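Local coordinates for protein phosphoglycerol transferase GacH (Streptococcus pyogenes MGAS5005, PDB 6DGM) that probably transfers glycerol phosphate onto streptococcal rhamnose polysaccharides, this chain being its metal-binding sulfatase-like catalytic part, here holding manganese and sn-glycerol-1-phosphate, at residues D182-I193 against T245-L256. Numbering follows the deposited sequence.
Sequences DKTVYNNILSLI and TDKETRAFLEKL
Helix 182-192 and the segment 245-256 of helix 229-257 run side by side in nearly the same direction, their axes 11° apart and 9.6 Å from each other at closest approach. Tyr186 and Phe252 meet at the middle in an offset stack, with ring centroids 4.6 Å apart and planes inclined by 9°. CG of Phe252 lies anti to its backbone N (chi1 175°), which directs the ring toward helix 182-192 with one face against the Tyr186 ring, while its CB sits over the Tyr186 face as a CH-pi contact. The tyrosine also acts as a knob in a hole formed by Thr245, Glu248, Thr249 and Phe252, and its OH comes within 2.7 Å of Thr249 OG1. At the start of helix 182-192, Thr245, well inside helix 229-257, donates from OG1 to Asp182 OD2 over 2.7 Å, arriving from above the carboxylate plane. On the solvent side Glu248 bends back against the extended Lys183 chain, and a water joins its OE2 to Lys183 NZ. At the other end packing becomes aliphatic: Leu190 CD2 touches Leu256 CD2 at 3.7 Å, and Ile193 CD1 reaches the same methyl. The pair packs on the central mixed sheet of this alpha/beta Sulfatase-family domain (alkaline phosphatase clan): Ile189 and Ile193 rest on strand 200-204, Tyr186 and Leu256 on strand 263-269, with strand 40-46 running between, while helix 66-74 packs beside Thr249.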
ATOM      1  N   ASP A 182     -11.403  -5.677  12.177  1.00 15.34           N
ATOM      2  CA  ASP A 182      -9.967  -5.828  11.946  1.00 15.55           C
ATOM      3  C   ASP A 182      -9.383  -6.932  12.826  1.00 15.98           C
ATOM      4  O   ASP A 182      -8.465  -7.634  12.402  1.00 15.29           O
ATOM      5  CB  ASP A 182      -9.240  -4.505  12.197  1.00 15.76           C
ATOM      6  CG  ASP A 182      -9.495  -3.473  11.117  1.00 15.83           C
ATOM      7  OD1 ASP A 182     -10.087  -3.793  10.067  1.00 15.34           O
ATOM      8  OD2 ASP A 182      -9.076  -2.318  11.319  1.00 16.17           O
ATOM      9  N   LYS A 183      -9.923  -7.121  14.040  1.00 16.45           N
ATOM     10  CA  LYS A 183      -9.464  -8.235  14.873  1.00 17.78           C
ATOM     11  C   LYS A 183      -9.607  -9.557  14.128  1.00 17.29           C
ATOM     12  O   LYS A 183      -8.692 -10.391  14.143  1.00 17.26           O
ATOM     13  CB  LYS A 183     -10.242  -8.268  16.187  1.00 19.25           C
ATOM     14  CG  LYS A 183      -9.898  -9.429  17.110  1.00 20.70           C
ATOM     15  CD  LYS A 183     -10.708  -9.307  18.397  1.00 26.07           C
ATOM     16  CE  LYS A 183     -10.357 -10.401  19.375  1.00 33.61           C
ATOM     17  NZ  LYS A 183     -11.099 -10.201  20.666  1.00 37.40           N
ATOM     18  N   THR A 184     -10.755  -9.770  13.470  1.00 16.64           N
ATOM     19  CA  THR A 184     -10.945 -10.985  12.689  1.00 16.31           C
ATOM     20  C   THR A 184      -9.860 -11.112  11.631  1.00 16.12           C
ATOM     21  O   THR A 184      -9.255 -12.184  11.466  1.00 15.59           O
ATOM     22  CB  THR A 184     -12.315 -10.984  12.023  1.00 16.44           C
ATOM     23  OG1 THR A 184     -13.340 -11.058  13.021  1.00 17.75           O
ATOM     24  CG2 THR A 184     -12.469 -12.170  11.095  1.00 16.45           C
ATOM     25  N   VAL A 185      -9.613 -10.025  10.888  1.00 15.89           N
ATOM     26  CA  VAL A 185      -8.596 -10.076   9.836  1.00 14.94           C
ATOM     27  C   VAL A 185      -7.229 -10.418  10.426  1.00 15.34           C
ATOM     28  O   VAL A 185      -6.528 -11.331   9.951  1.00 16.00           O
ATOM     29  CB  VAL A 185      -8.574  -8.753   9.055  1.00 14.37           C
ATOM     30  CG1 VAL A 185      -7.426  -8.737   8.073  1.00 14.64           C
ATOM     31  CG2 VAL A 185      -9.911  -8.559   8.330  1.00 15.08           C
ATOM     32  N   TYR A 186      -6.828  -9.694  11.477  1.00 15.28           N
ATOM     33  CA  TYR A 186      -5.508  -9.904  12.063  1.00 15.72           C
ATOM     34  C   TYR A 186      -5.352 -11.327  12.577  1.00 16.64           C
ATOM     35  O   TYR A 186      -4.303 -11.954  12.379  1.00 16.59           O
ATOM     36  CB  TYR A 186      -5.289  -8.905  13.197  1.00 15.97           C
ATOM     37  CG  TYR A 186      -5.154  -7.450  12.789  1.00 18.08           C
ATOM     38  CD1 TYR A 186      -4.601  -7.094  11.574  1.00 20.63           C
ATOM     39  CD2 TYR A 186      -5.573  -6.434  13.630  1.00 17.62           C
ATOM     40  CE1 TYR A 186      -4.474  -5.769  11.213  1.00 21.06           C
ATOM     41  CE2 TYR A 186      -5.442  -5.119  13.283  1.00 17.15           C
ATOM     42  CZ  TYR A 186      -4.882  -4.791  12.070  1.00 18.76           C
ATOM     43  OH  TYR A 186      -4.741  -3.468  11.725  1.00 18.40           O
ATOM     44  N   ASN A 187      -6.386 -11.867  13.230  1.00 17.13           N
ATOM     45  CA  ASN A 187      -6.264 -13.201  13.795  1.00 17.68           C
ATOM     46  C   ASN A 187      -6.248 -14.261  12.708  1.00 17.91           C
ATOM     47  O   ASN A 187      -5.601 -15.304  12.866  1.00 19.17           O
ATOM     48  CB  ASN A 187      -7.348 -13.429  14.836  1.00 18.96           C
ATOM     49  CG  ASN A 187      -6.984 -12.790  16.163  1.00 22.26           C
ATOM     50  OD1 ASN A 187      -5.803 -12.537  16.434  1.00 23.55           O
ATOM     51  ND2 ASN A 187      -7.974 -12.551  16.998  1.00 23.96           N
ATOM     52  N   ASN A 188      -6.900 -13.990  11.582  1.00 16.95           N
ATOM     53  CA  ASN A 188      -6.804 -14.905  10.449  1.00 16.50           C
ATOM     54  C   ASN A 188      -5.426 -14.848   9.789  1.00 17.62           C
ATOM     55  O   ASN A 188      -4.923 -15.874   9.333  1.00 19.91           O
ATOM     56  CB  ASN A 188      -7.935 -14.650   9.467  1.00 16.95           C
ATOM     57  CG  ASN A 188      -9.188 -15.398   9.838  1.00 17.94           C
ATOM     58  OD1 ASN A 188      -9.420 -16.515   9.368  1.00 19.08           O
ATOM     59  ND2 ASN A 188      -9.995 -14.812  10.726  1.00 17.72           N
ATOM     60  N   ILE A 189      -4.789 -13.668   9.728  1.00 16.36           N
ATOM     61  CA  ILE A 189      -3.390 -13.630   9.291  1.00 16.53           C
ATOM     62  C   ILE A 189      -2.535 -14.499  10.208  1.00 17.48           C
ATOM     63  O   ILE A 189      -1.781 -15.366   9.752  1.00 18.15           O
ATOM     64  CB  ILE A 189      -2.853 -12.194   9.269  1.00 16.15           C
ATOM     65  CG1 ILE A 189      -3.626 -11.329   8.264  1.00 15.18           C
ATOM     66  CG2 ILE A 189      -1.338 -12.192   8.913  1.00 17.88           C
ATOM     67  CD1 ILE A 189      -3.302  -9.880   8.421  1.00 14.60           C
ATOM     68  N   LEU A 190      -2.648 -14.276  11.518  1.00 17.87           N
ATOM     69  CA  LEU A 190      -1.807 -14.992  12.476  1.00 18.54           C
ATOM     70  C   LEU A 190      -1.963 -16.503  12.350  1.00 19.03           C
ATOM     71  O   LEU A 190      -0.980 -17.243  12.465  1.00 20.05           O
ATOM     72  CB  LEU A 190      -2.127 -14.535  13.897  1.00 20.16           C
ATOM     73  CG  LEU A 190      -1.728 -13.100  14.236  1.00 20.76           C
ATOM     74  CD1 LEU A 190      -2.281 -12.691  15.606  1.00 22.55           C
ATOM     75  CD2 LEU A 190      -0.222 -12.895  14.188  1.00 20.45           C
ATOM     76  N   SER A 191      -3.193 -16.985  12.116  1.00 18.33           N
ATOM     77  CA  SER A 191      -3.416 -18.418  12.006  1.00 20.75           C
ATOM     78  C   SER A 191      -2.812 -19.021  10.740  1.00 21.14           C
ATOM     79  O   SER A 191      -2.654 -20.245  10.665  1.00 23.81           O
ATOM     80  CB  SER A 191      -4.916 -18.715  12.049  1.00 24.80           C
ATOM     81  OG  SER A 191      -5.536 -18.289  10.852  1.00 29.10           O
ATOM     82  N   LEU A 192      -2.494 -18.203   9.741  1.00 20.66           N
ATOM     83  CA  LEU A 192      -1.921 -18.710   8.502  1.00 19.93           C
ATOM     84  C   LEU A 192      -0.412 -18.537   8.430  1.00 20.32           C
ATOM     85  O   LEU A 192       0.221 -19.129   7.542  1.00 19.69           O
ATOM     86  CB  LEU A 192      -2.558 -18.005   7.308  1.00 19.66           C
ATOM     87  CG  LEU A 192      -4.041 -18.285   7.080  1.00 24.16           C
ATOM     88  CD1 LEU A 192      -4.603 -17.368   5.981  1.00 25.90           C
ATOM     89  CD2 LEU A 192      -4.248 -19.724   6.722  1.00 27.15           C
ATOM     90  N   ILE A 193       0.182 -17.757   9.336  1.00 19.05           N
ATOM     91  CA  ILE A 193       1.633 -17.583   9.321  1.00 19.45           C
ATOM     92  C   ILE A 193       2.301 -18.905   9.653  1.00 19.86           C
ATOM     93  O   ILE A 193       1.984 -19.557  10.661  1.00 19.78           O
ATOM     94  CB  ILE A 193       2.079 -16.461  10.268  1.00 21.17           C
ATOM     95  CG1 ILE A 193       1.627 -15.112   9.699  1.00 19.21           C
ATOM     96  CG2 ILE A 193       3.610 -16.477  10.432  1.00 23.53           C
ATOM     97  CD1 ILE A 193       1.818 -13.939  10.637  1.00 18.69           C
ATOM     98  N   THR A 245      -9.381  -0.317  15.882  1.00 16.35           N
ATOM     99  CA  THR A 245      -8.301  -0.674  14.975  1.00 15.46           C
ATOM    100  C   THR A 245      -6.955  -0.393  15.610  1.00 16.71           C
ATOM    101  O   THR A 245      -6.022  -1.191  15.485  1.00 17.37           O
ATOM    102  CB  THR A 245      -8.429   0.107  13.675  1.00 15.92           C
ATOM    103  OG1 THR A 245      -9.627  -0.317  13.008  1.00 15.66           O
ATOM    104  CG2 THR A 245      -7.217  -0.114  12.759  1.00 16.34           C
ATOM    105  N   ASP A 246      -6.855   0.721  16.328  1.00 17.65           N
ATOM    106  CA  ASP A 246      -5.588   1.114  16.919  1.00 19.58           C
ATOM    107  C   ASP A 246      -5.129   0.090  17.946  1.00 20.13           C
ATOM    108  O   ASP A 246      -3.972  -0.352  17.925  1.00 20.32           O
ATOM    109  CB  ASP A 246      -5.744   2.491  17.548  1.00 19.22           C
ATOM    110  CG  ASP A 246      -4.455   3.017  18.107  1.00 20.19           C
ATOM    111  OD1 ASP A 246      -3.561   3.346  17.306  1.00 20.38           O
ATOM    112  OD2 ASP A 246      -4.348   3.111  19.342  1.00 21.22           O
ATOM    113  N   LYS A 247      -6.031  -0.317  18.842  1.00 19.26           N
ATOM    114  CA  LYS A 247      -5.684  -1.320  19.846  1.00 19.90           C
ATOM    115  C   LYS A 247      -5.405  -2.677  19.214  1.00 19.23           C
ATOM    116  O   LYS A 247      -4.473  -3.378  19.636  1.00 21.38           O
ATOM    117  CB  LYS A 247      -6.799  -1.430  20.880  1.00 22.19           C
ATOM    118  CG  LYS A 247      -6.982  -0.174  21.693  1.00 27.44           C
ATOM    119  CD  LYS A 247      -8.160  -0.332  22.643  1.00 34.17           C
ATOM    120  CE  LYS A 247      -8.461   0.968  23.359  1.00 38.73           C
ATOM    121  NZ  LYS A 247      -8.801   2.053  22.394  1.00 38.70           N
ATOM    122  N   GLU A 248      -6.208  -3.081  18.226  1.00 17.73           N
ATOM    123  CA  GLU A 248      -6.008  -4.390  17.625  1.00 17.94           C
ATOM    124  C   GLU A 248      -4.718  -4.440  16.813  1.00 17.79           C
ATOM    125  O   GLU A 248      -4.100  -5.501  16.713  1.00 18.83           O
ATOM    126  CB  GLU A 248      -7.202  -4.781  16.758  1.00 18.29           C
ATOM    127  CG  GLU A 248      -8.520  -4.876  17.518  1.00 20.18           C
ATOM    128  CD  GLU A 248      -8.533  -5.986  18.554  1.00 23.03           C
ATOM    129  OE1 GLU A 248      -7.654  -6.883  18.500  1.00 23.48           O
ATOM    130  OE2 GLU A 248      -9.433  -5.966  19.438  1.00 25.28           O
ATOM    131  N   THR A 249      -4.318  -3.319  16.201  1.00 16.67           N
ATOM    132  CA  THR A 249      -3.073  -3.283  15.442  1.00 16.73           C
ATOM    133  C   THR A 249      -1.883  -3.475  16.375  1.00 18.80           C
ATOM    134  O   THR A 249      -0.959  -4.239  16.067  1.00 18.78           O
ATOM    135  CB  THR A 249      -2.979  -1.956  14.670  1.00 16.94           C
ATOM    136  OG1 THR A 249      -4.095  -1.821  13.769  1.00 16.09           O
ATOM    137  CG2 THR A 249      -1.676  -1.864  13.857  1.00 17.48           C
ATOM    138  N   ARG A 250      -1.896  -2.818  17.535  1.00 19.65           N
ATOM    139  CA  ARG A 250      -0.845  -3.062  18.519  1.00 20.00           C
ATOM    140  C   ARG A 250      -0.796  -4.532  18.926  1.00 20.92           C
ATOM    141  O   ARG A 250       0.287  -5.125  18.996  1.00 21.80           O
ATOM    142  CB  ARG A 250      -1.058  -2.179  19.748  1.00 21.22           C
ATOM    143  CG  ARG A 250      -0.142  -2.519  20.929  1.00 27.43           C
ATOM    144  CD  ARG A 250      -0.477  -1.665  22.134  1.00 37.46           C
ATOM    145  NE  ARG A 250       0.254  -2.077  23.329  1.00 47.55           N
ATOM    146  CZ  ARG A 250       0.167  -1.467  24.506  1.00 53.01           C
ATOM    147  NH1 ARG A 250      -0.624  -0.411  24.650  1.00 53.29           N
ATOM    148  NH2 ARG A 250       0.875  -1.907  25.538  1.00 54.97           N
ATOM    149  N   ALA A 251      -1.956  -5.122  19.244  1.00 21.06           N
ATOM    150  CA  ALA A 251      -1.990  -6.516  19.669  1.00 22.01           C
ATOM    151  C   ALA A 251      -1.480  -7.446  18.577  1.00 20.49           C
ATOM    152  O   ALA A 251      -0.786  -8.432  18.863  1.00 21.22           O
ATOM    153  CB  ALA A 251      -3.407  -6.915  20.085  1.00 22.96           C
ATOM    154  N   PHE A 252      -1.824  -7.153  17.326  1.00 19.07           N
ATOM    155  CA  PHE A 252      -1.328  -7.924  16.193  1.00 18.21           C
ATOM    156  C   PHE A 252       0.192  -7.873  16.115  1.00 18.16           C
ATOM    157  O   PHE A 252       0.852  -8.910  15.988  1.00 18.51           O
ATOM    158  CB  PHE A 252      -1.965  -7.342  14.934  1.00 17.29           C
ATOM    159  CG  PHE A 252      -1.491  -7.938  13.633  1.00 17.39           C
ATOM    160  CD1 PHE A 252      -1.590  -9.292  13.391  1.00 18.30           C
ATOM    161  CD2 PHE A 252      -0.980  -7.111  12.642  1.00 17.52           C
ATOM    162  CE1 PHE A 252      -1.174  -9.826  12.165  1.00 18.50           C
ATOM    163  CE2 PHE A 252      -0.561  -7.637  11.420  1.00 17.28           C
ATOM    164  CZ  PHE A 252      -0.673  -8.993  11.181  1.00 17.43           C
ATOM    165  N   LEU A 253       0.769  -6.677  16.155  1.00 17.69           N
ATOM    166  CA  LEU A 253       2.221  -6.585  16.053  1.00 17.83           C
ATOM    167  C   LEU A 253       2.895  -7.296  17.224  1.00 18.78           C
ATOM    168  O   LEU A 253       3.920  -7.967  17.041  1.00 18.86           O
ATOM    169  CB  LEU A 253       2.663  -5.123  15.968  1.00 18.81           C
ATOM    170  CG  LEU A 253       2.168  -4.301  14.771  1.00 20.84           C
ATOM    171  CD1 LEU A 253       2.942  -2.978  14.737  1.00 23.32           C
ATOM    172  CD2 LEU A 253       2.269  -5.018  13.446  1.00 20.61           C
ATOM    173  N   GLU A 254       2.350  -7.141  18.444  1.00 19.85           N
ATOM    174  CA  GLU A 254       2.905  -7.840  19.601  1.00 22.14           C
ATOM    175  C   GLU A 254       2.962  -9.342  19.347  1.00 22.13           C
ATOM    176  O   GLU A 254       3.957  -9.991  19.662  1.00 22.91           O
ATOM    177  CB  GLU A 254       2.076  -7.510  20.849  1.00 26.09           C
ATOM    178  CG  GLU A 254       2.287  -6.098  21.372  1.00 35.27           C
ATOM    179  CD  GLU A 254       1.309  -5.709  22.474  1.00 46.21           C
ATOM    180  OE1 GLU A 254       0.347  -6.468  22.727  1.00 50.66           O
ATOM    181  OE2 GLU A 254       1.499  -4.633  23.082  1.00 49.55           O
ATOM    182  N   LYS A 255       1.922  -9.907  18.728  1.00 21.23           N
ATOM    183  CA  LYS A 255       1.952 -11.333  18.406  1.00 23.36           C
ATOM    184  C   LYS A 255       3.013 -11.642  17.361  1.00 22.67           C
ATOM    185  O   LYS A 255       3.680 -12.681  17.432  1.00 23.77           O
ATOM    186  CB  LYS A 255       0.578 -11.785  17.907  1.00 23.76           C
ATOM    187  CG  LYS A 255      -0.491 -11.827  19.010  1.00 27.58           C
ATOM    188  CD  LYS A 255      -0.244 -12.970  19.956  1.00 35.99           C
ATOM    189  CE  LYS A 255      -1.350 -13.066  20.991  1.00 47.36           C
ATOM    190  NZ  LYS A 255      -2.696 -13.110  20.347  1.00 54.86           N
ATOM    191  N   LEU A 256       3.188 -10.760  16.378  1.00 21.37           N
ATOM    192  CA  LEU A 256       4.222 -11.006  15.377  1.00 19.84           C
ATOM    193  C   LEU A 256       5.609 -11.048  16.002  1.00 21.31           C
ATOM    194  O   LEU A 256       6.477 -11.781  15.518  1.00 23.10           O
ATOM    195  CB  LEU A 256       4.192  -9.942  14.287  1.00 18.47           C
ATOM    196  CG  LEU A 256       2.906  -9.911  13.436  1.00 18.28           C
ATOM    197  CD1 LEU A 256       2.959  -8.764  12.469  1.00 18.29           C
ATOM    198  CD2 LEU A 256       2.687 -11.220  12.689  1.00 18.47           C
TER
HETATM  199  O   HOH W   1     -10.201  -7.564  21.402  1.00 33.00           O